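Local coordinates for PaxB (Photorhabdus luminescens, PDB 6EK4), which probably acts as one component of a two-component alpha-helical pore-forming toxin of the YaxAB type, which perforates target membranes, at residues Gly121-Arg124 and Ser125-Glu129; Lys154-Gln157 and Glu158-Ala161; Ala165-Ala168 and Gln169-Asn173. All coordinates share one frame; numbering follows the deposited sequence.

Contact 1 (Gly121-Arg124 and Ser125-Glu129)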
loop_
_atom_site.group_PDB
_atom_site.type_symbol
_atom_site.label_atom_id
_atom_site.label_comp_id
_atom_site.label_asym_id
_atom_site.label_seq_id
_atom_site.Cartn_x
_atom_site.Cartn_y
_atom_site.Cartn_z
ATOM N N GLY A 121 15.897 -40.152 5.904
ATOM C CA GLY A 121 16.251 -39.010 6.744
ATOM C C GLY A 121 16.134 -37.662 6.058
ATOM O O GLY A 121 15.628 -36.708 6.652
ATOM N N VAL A 122 16.600 -37.573 4.814
ATOM C CA VAL A 122 16.530 -36.312 4.064
ATOM C C VAL A 122 15.084 -35.991 3.667
ATOM O O VAL A 122 14.721 -34.822 3.535
ATOM C CB VAL A 122 17.447 -36.304 2.812
ATOM C CG1 VAL A 122 18.856 -36.764 3.168
ATOM C CG2 VAL A 122 16.870 -37.161 1.694
ATOM N N ILE A 123 14.273 -37.030 3.478
ATOM C CA ILE A 123 12.844 -36.863 3.202
ATOM C C ILE A 123 12.135 -36.259 4.415
ATOM O O ILE A 123 11.271 -35.395 4.264
ATOM C CB ILE A 123 12.185 -38.202 2.785
ATOM C CG1 ILE A 123 12.653 -38.598 1.381
ATOM C CG2 ILE A 123 10.664 -38.101 2.802
ATOM C CD1 ILE A 123 12.437 -40.058 1.043
ATOM N N ARG A 124 12.508 -36.706 5.613
ATOM C CA ARG A 124 11.964 -36.131 6.847
ATOM C C ARG A 124 12.383 -34.670 7.023
ATOM O O ARG A 124 11.613 -33.865 7.547
ATOM C CB ARG A 124 12.382 -36.950 8.073
ATOM C CG ARG A 124 11.629 -38.263 8.221
ATOM C CD ARG A 124 11.776 -38.834 9.621
ATOM N NE ARG A 124 13.177 -39.055 9.982
ATOM C CZ ARG A 124 13.915 -40.096 9.595
ATOM N NH1 ARG A 124 13.409 -41.048 8.814
ATOM N NH2 ARG A 124 15.181 -40.185 9.991
ATOM N N SER A 125 13.595 -34.335 6.586
ATOM C CA SER A 125 14.069 -32.949 6.610
ATOM C C SER A 125 13.297 -32.072 5.624
ATOM O O SER A 125 12.952 -30.936 5.946
ATOM C CB SER A 125 15.567 -32.874 6.307
ATOM O OG SER A 125 16.326 -33.374 7.392
ATOM N N LEU A 126 13.035 -32.599 4.430
ATOM C CA LEU A 126 12.261 -31.874 3.419
ATOM C C LEU A 126 10.808 -31.681 3.858
ATOM O O LEU A 126 10.234 -30.607 3.661
ATOM C CB LEU A 126 12.311 -32.600 2.069
ATOM C CG LEU A 126 13.640 -32.513 1.310
ATOM C CD1 LEU A 126 13.758 -33.636 0.291
ATOM C CD2 LEU A 126 13.790 -31.157 0.634
ATOM N N ARG A 127 10.223 -32.721 4.448
ATOM C CA ARG A 127 8.858 -32.651 4.975
ATOM C C ARG A 127 8.757 -31.672 6.148
ATOM O O ARG A 127 7.757 -30.966 6.291
ATOM C CB ARG A 127 8.379 -34.039 5.409
ATOM C CG ARG A 127 8.092 -34.980 4.249
ATOM C CD ARG A 127 6.704 -34.748 3.669
ATOM N NE ARG A 127 6.577 -35.257 2.303
ATOM C CZ ARG A 127 6.453 -36.541 1.968
ATOM N NH1 ARG A 127 6.444 -37.497 2.894
ATOM N NH2 ARG A 127 6.342 -36.875 0.686
ATOM N N LYS A 128 9.797 -31.639 6.980
ATOM C CA LYS A 128 9.874 -30.711 8.109
ATOM C C LYS A 128 9.855 -29.252 7.643
ATOM O O LYS A 128 9.225 -28.405 8.278
ATOM C CB LYS A 128 11.132 -31.007 8.944
ATOM C CG LYS A 128 11.389 -30.054 10.105
ATOM C CD LYS A 128 12.425 -28.995 9.754
ATOM C CE LYS A 128 12.472 -27.890 10.798
ATOM N NZ LYS A 128 12.839 -28.401 12.150
ATOM N N GLU A 129 10.543 -28.967 6.538
ATOM C CA GLU A 129 10.567 -27.621 5.958
ATOM C C GLU A 129 9.261 -27.280 5.247
ATOM O O GLU A 129 8.840 -26.123 5.243
ATOM C CB GLU A 129 11.738 -27.473 4.982
ATOM C CG GLU A 129 13.111 -27.570 5.632
ATOM C CD GLU A 129 13.370 -26.476 6.653
ATOM O OE1 GLU A 129 12.946 -25.324 6.424
ATOM O OE2 GLU A 129 14.004 -26.770 7.688
#
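With chi1 of -72°, Ser125 carries OG beside its own backbone N and leans it back toward the carbonyl of Gly121, one helical turn earlier. OG lies 3.5 Å from Gly121 O, a weak hydrogen bond, and the same oxygen accepts the backbone N of Ser125 at 3.1 Å, so one carbonyl serves two donors of one residue. Arg127 has the same first torsion (-72°), which sets its CG 3.2 Å from Ile123 O; the bend at chi2 (-83°) then sends the rest of the chain toward the isoleucine, where NH1 ends 4.3 Å from CG2 of Ile123, the methyl lying oblique to the guanidinium. Leu126 presses CG to 3.4 Å from Val122 O. Beneath these contacts the alpha-helical ladder continues, with Leu126 N to Val122 O, Arg127 N to Ile123 O and Lys128 N to Arg124 O each at 2.9 Å.

The residues spread over different sides of helix 101-141. Val122, Ser125 and Leu126 meet Val71 and Leu68 of helix 42-73, and Glu129 touches Ser64 there. Ile123 and Arg127 face helix 247-321, the arginine against Asn310 and Ala313. The turn is thus an amphipathic element wedged between two long helices of the bundle, while Arg124 and Lys128 lie on its exposed side. Chemically, main-chain hydrogen bonds hold the turn and its apolar side chains are spent on the neighbouring helices; the serine hydroxyl adds a weak bond within its own helix, and the Arg127 guanidinium approaches the isoleucine methyl only loosely, without an ion pair between the two segments.

Contact 2 (Lys154-Gln157 and Glu158-Ala161)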
loop_
_atom_site.group_PDB
_atom_site.type_symbol
_atom_site.label_atom_id
_atom_site.label_comp_id
_atom_site.label_asym_id
_atom_site.label_seq_id
_atom_site.Cartn_x
_atom_site.Cartn_y
_atom_site.Cartn_z
ATOM N N LYS A 154 -15.325 3.576 0.111
ATOM C CA LYS A 154 -16.430 4.248 -0.570
ATOM C C LYS A 154 -17.027 5.353 0.306
ATOM O O LYS A 154 -17.389 6.418 -0.196
ATOM C CB LYS A 154 -17.518 3.239 -0.956
ATOM C CG LYS A 154 -18.423 3.710 -2.082
ATOM C CD LYS A 154 -19.626 2.796 -2.254
ATOM C CE LYS A 154 -20.397 3.131 -3.522
ATOM N NZ LYS A 154 -21.724 2.458 -3.572
ATOM N N GLU A 155 -17.122 5.094 1.608
ATOM C CA GLU A 155 -17.674 6.060 2.564
ATOM C C GLU A 155 -16.809 7.315 2.679
ATOM O O GLU A 155 -17.325 8.434 2.651
ATOM C CB GLU A 155 -17.831 5.409 3.945
ATOM C CG GLU A 155 -18.391 6.330 5.024
ATOM C CD GLU A 155 -18.519 5.652 6.378
ATOM O OE1 GLU A 155 -18.769 4.428 6.422
ATOM O OE2 GLU A 155 -18.375 6.349 7.405
ATOM N N GLU A 156 -15.500 7.121 2.815
ATOM C CA GLU A 156 -14.566 8.235 2.987
ATOM C C GLU A 156 -14.447 9.078 1.720
ATOM O O GLU A 156 -14.337 10.303 1.796
ATOM C CB GLU A 156 -13.182 7.722 3.397
ATOM C CG GLU A 156 -13.142 7.014 4.747
ATOM C CD GLU A 156 -13.480 7.920 5.918
ATOM O OE1 GLU A 156 -13.362 9.159 5.791
ATOM O OE2 GLU A 156 -13.862 7.386 6.982
ATOM N N GLN A 157 -14.469 8.420 0.563
ATOM C CA GLN A 157 -14.409 9.118 -0.724
ATOM C C GLN A 157 -15.704 9.878 -1.027
ATOM O O GLN A 157 -15.678 10.889 -1.731
ATOM C CB GLN A 157 -14.080 8.138 -1.853
ATOM C CG GLN A 157 -12.631 7.670 -1.830
ATOM C CD GLN A 157 -12.312 6.632 -2.889
ATOM O OE1 GLN A 157 -11.204 6.602 -3.424
ATOM N NE2 GLN A 157 -13.279 5.771 -3.195
ATOM N N GLU A 158 -16.825 9.389 -0.497
ATOM C CA GLU A 158 -18.091 10.125 -0.552
ATOM C C GLU A 158 -18.046 11.347 0.367
ATOM O O GLU A 158 -18.504 12.425 -0.008
ATOM C CB GLU A 158 -19.276 9.227 -0.175
ATOM C CG GLU A 158 -19.773 8.343 -1.311
ATOM C CD GLU A 158 -20.881 7.396 -0.883
ATOM O OE1 GLU A 158 -21.760 7.812 -0.097
ATOM O OE2 GLU A 158 -20.880 6.233 -1.342
ATOM N N ARG A 159 -17.496 11.169 1.570
ATOM C CA ARG A 159 -17.331 12.277 2.513
ATOM C C ARG A 159 -16.318 13.299 1.987
ATOM O O ARG A 159 -16.478 14.500 2.200
ATOM C CB ARG A 159 -16.902 11.771 3.897
ATOM C CG ARG A 159 -17.093 12.803 5.002
ATOM C CD ARG A 159 -16.416 12.404 6.306
ATOM N NE ARG A 159 -16.273 13.547 7.211
ATOM C CZ ARG A 159 -15.645 13.519 8.387
ATOM N NH1 ARG A 159 -15.089 12.398 8.836
ATOM N NH2 ARG A 159 -15.573 14.625 9.123
ATOM N N LYS A 160 -15.281 12.816 1.303
ATOM C CA LYS A 160 -14.299 13.689 0.657
ATOM C C LYS A 160 -14.935 14.506 -0.467
ATOM O O LYS A 160 -14.587 15.671 -0.660
ATOM C CB LYS A 160 -13.138 12.865 0.090
ATOM C CG LYS A 160 -12.005 13.694 -0.504
ATOM C CD LYS A 160 -11.035 12.833 -1.297
ATOM C CE LYS A 160 -9.975 13.682 -1.979
ATOM N NZ LYS A 160 -9.081 12.869 -2.851
ATOM N N ALA A 161 -15.858 13.890 -1.202
ATOM C CA ALA A 161 -16.520 14.546 -2.329
ATOM C C ALA A 161 -17.378 15.729 -1.883
ATOM O O ALA A 161 -17.304 16.808 -2.474
ATOM C CB ALA A 161 -17.367 13.544 -3.102
#
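Lys160 N bonds to Glu156 O at 2.7 Å and Arg159 N to Glu155 O at 2.9 Å, the two shortest of four successive i to i+4 hydrogen bonds; Glu158 N to Lys154 O and Ala161 N to Gln157 O complete the set at 3.0 and 3.1 Å. Between side chains the attraction is looser. Lys154 NZ stays 4.5 Å from Glu158 OE2, near enough for opposite charges to favour each other but beyond a salt bridge. The carboxylate instead rests on the lysine's aliphatic stem, with OE2 3.6 Å from CG. Both chains are extended and cross at a slant. Lys154 CG is anti to the backbone N (chi1 -158°), whereas Glu158 CG lies beside its own N (chi1 -81°), a setting that directs the glutamate back over the preceding turn, its CG 3.3 Å from Lys154 O.

This pair belongs to the exposed side of helix 149-193. Elsewhere on the turn, Glu156, Arg159 and Lys160 meet helix 247-321. Arg159 NH2 makes a weak hydrogen bond to Gln274, and Glu156 a long, weak ion pair to Arg281; Arg281 and Arg159 are like charges close together, probably offset in part by Glu156. The charged side chains of this turn rest against Val278 and Ile282 of that long helix, with these weak polar links beside them.

Contact 3 (Ala165-Ala168 and Gln169-Asn173)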
loop_
_atom_site.group_PDB
_atom_site.type_symbol
_atom_site.label_atom_id
_atom_site.label_comp_id
_atom_site.label_asym_id
_atom_site.label_seq_id
_atom_site.Cartn_x
_atom_site.Cartn_y
_atom_site.Cartn_z
ATOM N N ALA A 165 -16.805 19.673 -2.288
ATOM C CA ALA A 165 -17.925 20.401 -2.885
ATOM C C ALA A 165 -18.356 21.591 -2.025
ATOM O O ALA A 165 -18.714 22.645 -2.552
ATOM C CB ALA A 165 -19.104 19.465 -3.112
ATOM N N ASP A 166 -18.319 21.414 -0.705
ATOM C CA ASP A 166 -18.676 22.481 0.232
ATOM C C ASP A 166 -17.647 23.611 0.175
ATOM O O ASP A 166 -18.012 24.780 0.070
ATOM C CB ASP A 166 -18.781 21.928 1.659
ATOM C CG ASP A 166 -19.588 22.825 2.586
ATOM O OD1 ASP A 166 -19.967 23.948 2.187
ATOM O OD2 ASP A 166 -19.849 22.394 3.728
ATOM N N ILE A 167 -16.365 23.249 0.233
ATOM C CA ILE A 167 -15.267 24.216 0.116
ATOM C C ILE A 167 -15.385 25.029 -1.180
ATOM O O ILE A 167 -15.198 26.247 -1.173
ATOM C CB ILE A 167 -13.886 23.515 0.176
ATOM C CG1 ILE A 167 -13.626 22.972 1.587
ATOM C CG2 ILE A 167 -12.763 24.470 -0.218
ATOM C CD1 ILE A 167 -12.500 21.961 1.664
ATOM N N ALA A 168 -15.699 24.350 -2.282
ATOM C CA ALA A 168 -15.867 25.005 -3.580
ATOM C C ALA A 168 -17.055 25.967 -3.584
ATOM O O ALA A 168 -16.969 27.065 -4.139
ATOM C CB ALA A 168 -16.029 23.967 -4.679
ATOM N N GLN A 169 -18.138 25.590 -2.954
ATOM C CA GLN A 169 -19.238 26.502 -2.937
ATOM C C GLN A 169 -18.905 27.651 -2.026
ATOM O O GLN A 169 -19.103 28.792 -2.367
ATOM C CB GLN A 169 -20.492 25.816 -2.468
ATOM C CG GLN A 169 -21.726 26.327 -3.157
ATOM C CD GLN A 169 -22.930 26.120 -2.304
ATOM O OE1 GLN A 169 -22.969 25.200 -1.493
ATOM N NE2 GLN A 169 -23.918 26.981 -2.460
ATOM N N GLN A 170 -18.378 27.347 -0.859
ATOM C CA GLN A 170 -18.043 28.411 0.091
ATOM C C GLN A 170 -17.085 29.432 -0.524
ATOM O O GLN A 170 -17.276 30.637 -0.361
ATOM C CB GLN A 170 -17.424 27.826 1.367
ATOM C CG GLN A 170 -18.387 27.017 2.226
ATOM C CD GLN A 170 -19.246 27.876 3.136
ATOM O OE1 GLN A 170 -19.575 29.018 2.811
ATOM N NE2 GLN A 170 -19.623 27.323 4.285
ATOM N N GLU A 171 -16.060 28.947 -1.222
ATOM C CA GLU A 171 -15.093 29.819 -1.902
ATOM C C GLU A 171 -15.752 30.699 -2.967
ATOM O O GLU A 171 -15.312 31.825 -3.204
ATOM C CB GLU A 171 -13.977 28.989 -2.552
ATOM C CG GLU A 171 -12.955 28.418 -1.579
ATOM C CD GLU A 171 -11.820 29.380 -1.273
ATOM O OE1 GLU A 171 -12.097 30.534 -0.881
ATOM O OE2 GLU A 171 -10.645 28.978 -1.416
ATOM N N LYS A 172 -16.800 30.181 -3.604
ATOM C CA LYS A 172 -17.507 30.911 -4.655
ATOM C C LYS A 172 -18.435 31.974 -4.060
ATOM O O LYS A 172 -18.511 33.094 -4.573
ATOM C CB LYS A 172 -18.293 29.943 -5.543
ATOM C CG LYS A 172 -18.528 30.452 -6.959
ATOM C CD LYS A 172 -18.790 29.306 -7.927
ATOM C CE LYS A 172 -18.577 29.729 -9.372
ATOM N NZ LYS A 172 -18.513 28.552 -10.283
ATOM N N ASN A 173 -19.134 31.617 -2.984
ATOM C CA ASN A 173 -19.970 32.570 -2.248
ATOM C C ASN A 173 -19.147 33.675 -1.588
ATOM O O ASN A 173 -19.616 34.807 -1.458
ATOM C CB ASN A 173 -20.808 31.854 -1.183
ATOM C CG ASN A 173 -21.875 30.954 -1.781
ATOM O OD1 ASN A 173 -22.028 30.869 -3.000
ATOM N ND2 ASN A 173 -22.621 30.275 -0.917
#
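Four consecutive i to i+4 bonds run from Ala165-Ala168 into Gln169-Asn173, that from Gln170 N to Asp166 O being the straightest, with an N-H...O angle of 170°.

Asp166 and Gln170 lie side by side and point the same way, with carboxylate and amide planes only 6° apart. Their nearest side-chain approach is to carbon, Asp166 OD1 standing 3.5 Å from Gln170 CG, while OD1 and the amide NE2 are 4.0 Å apart, beyond hydrogen-bonding distance. The first torsion of the glutamine (chi1 -68°) puts CG over the carbonyl of Asp166, 3.1 Å from its O; the bend at chi2 then turns the amide to point the same way as the carboxylate, nearly coplanar in orientation. Ile167 and Glu171 form the adjoining pair, also alongside and aligned: Ile167 CG2 meets Glu171 CG at 4.2 Å. With CG beside its own N, Glu171 sets CB and CG by the Ile167 carbonyl, CG 3.1 Å from Ile167 O; the bend at chi2 then leads the carboxylate away. That end, through OE1, forms a salt bridge with Lys174, the next residue but two along the helix.

Asp166 and Ile167 both rest on Leu271 of helix 247-321, and Gln170 touches Ile264 and Cys268 of the same helix, so polar residues supply part of the packing surface between the two helices. The chemistry is accordingly divided: the near side-chain contacts run from carbonyl and carboxylate oxygens to methylene carbons, the Asp166 charge probably exerts a modest electrostatic influence on the adjacent amide, and the Glu171 charge finds its ionic partner farther along the helix.

Along the chain, contact 1 comes first, midway in helix 101-141, and contacts 2 and 3 follow on the next long helix, 149-193. Each is a local helical turn, so none closes a loop, and the three run in series without nesting or crossing. Contacts 1 and 3 lie on opposite sides of the chain's centre, their own centres about 68 Å apart; contacts 2 and 3 are about 17 Å apart, centre to centre, on one helix. Helix 247-321 accompanies all three, meeting contact 1 near its C-terminal end and contacts 2 and 3 nearer its start. Contact 1 additionally brings in helix 42-73.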